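PDB 6SL9: enoyl-CoA hydratase/carnithine racemase from Thermus thermophilus JL-18, which catalyses the isomerisation that forms oxepin-CoA in bacterial phenylacetic acid catabolism, as a crotonase-family isomerase (PaaG). Local coordinates for the interface of chains A and B. Sequence-based numbering; all coordinates share one arbitrary frame. Chains: chain A/B, Enoyl-CoA hydratase/carnithine racemase.

The interface of chains A and B. Residues chain A 67-68; chain B 244, 248.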
loop_
_atom_site.group_PDB
_atom_site.type_symbol
_atom_site.label_atom_id
_atom_site.label_comp_id
_atom_site.label_asym_id
_atom_site.label_seq_id
_atom_site.Cartn_x
_atom_site.Cartn_y
_atom_site.Cartn_z
ATOM N N LEU A 67 29.279 -11.798 -6.040
ATOM C CA LEU A 67 29.394 -13.020 -5.199
ATOM C C LEU A 67 30.847 -13.369 -4.851
ATOM O O LEU A 67 31.055 -14.080 -3.873
ATOM C CB LEU A 67 28.705 -14.177 -5.927
ATOM C CG LEU A 67 27.219 -13.920 -6.232
ATOM C CD1 LEU A 67 26.603 -15.054 -7.005
ATOM C CD2 LEU A 67 26.446 -13.659 -4.960
ATOM N N THR A 68 31.807 -12.813 -5.579
ATOM C CA THR A 68 33.248 -13.071 -5.342
ATOM C C THR A 68 33.748 -12.288 -4.125
ATOM O O THR A 68 34.821 -12.648 -3.618
ATOM C CB THR A 68 34.077 -12.814 -6.590
ATOM O OG1 THR A 68 34.225 -11.388 -6.680
ATOM C CG2 THR A 68 33.451 -13.451 -7.807
ATOM N N VAL B 244 24.605 -20.378 -5.633
ATOM C CA VAL B 244 25.821 -19.651 -6.085
ATOM C C VAL B 244 26.550 -20.501 -7.129
ATOM O O VAL B 244 26.981 -19.957 -8.213
ATOM C CB VAL B 244 26.712 -19.292 -4.884
ATOM C CG1 VAL B 244 28.044 -18.782 -5.340
ATOM C CG2 VAL B 244 25.990 -18.280 -4.004
ATOM N N ARG B 248 27.174 -19.484 -11.114
ATOM C CA ARG B 248 28.548 -19.383 -11.669
ATOM C C ARG B 248 28.623 -20.241 -12.920
ATOM O O ARG B 248 29.293 -19.821 -13.911
ATOM C CB ARG B 248 29.572 -19.800 -10.606
ATOM C CG ARG B 248 29.759 -18.717 -9.564
ATOM C CD ARG B 248 30.592 -19.067 -8.336
ATOM N NE ARG B 248 30.885 -17.800 -7.649
ATOM C CZ ARG B 248 31.440 -17.710 -6.466
ATOM N NH1 ARG B 248 31.655 -18.830 -5.799
ATOM N NH2 ARG B 248 31.682 -16.506 -5.920
#
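The guanidinium of B:Arg248 reaches A:Leu67 and A:Thr68 with its NH2 corner, and the backbone N of A:Thr68 lies at its edge, in its plane, 3.7 Å from B:Arg248 NH2. One face of the same guanidinium is backed within its own chain by B:Val244, whose CG1 stands 3.5 Å above the plane and is displaced toward the rim. The two residues are one turn apart on helix 238-249, so the valine can help steady the arginine head where it projects toward the neighbouring subunit.

From CG to NE the arginine chain is extended, with CG anti to the carbonyl carbon (chi1 -76°), and this stretch carries the charged group out to the short 3-10 helix 67-69 of chain A. There B:Arg248 NH2 lies over the face of the peptide linking A:Leu67 to A:Thr68. B:Arg248 NH2 is 3.2 Å from A:Leu67 O and 3.4 Å from A:Leu67 C. The angle at the oxygen, A:Leu67 C-O to B:Arg248 NH2, is about 88°. The nitrogen thus approaches the carbonyl from above rather than from beyond the oxygen, a geometry that suggests a mainly electrostatic contact with the peptide group.

Apolar atoms flank this polar meeting. A:Leu67 CB passes 3.8 Å from B:Arg248 NH2, while the leucine branch extends past the arginine toward B:Val244. With CG anti to the carbonyl carbon (chi1 -59°), A:Leu67 brings CD1 to 4.3 Å from B:Val244 CG1, a loose aliphatic approach.

The patch forms part of the contact between neighbouring subunits of the deposited trimer; trimers are the usual building block of crotonase-family enzymes, which makes a role in assembly likely. A:Thr68 and B:Arg248 cross obliquely, and the threonine turns its methyl group to the guanidinium, CG2 lying 4.0 Å from B:Arg248 NH2.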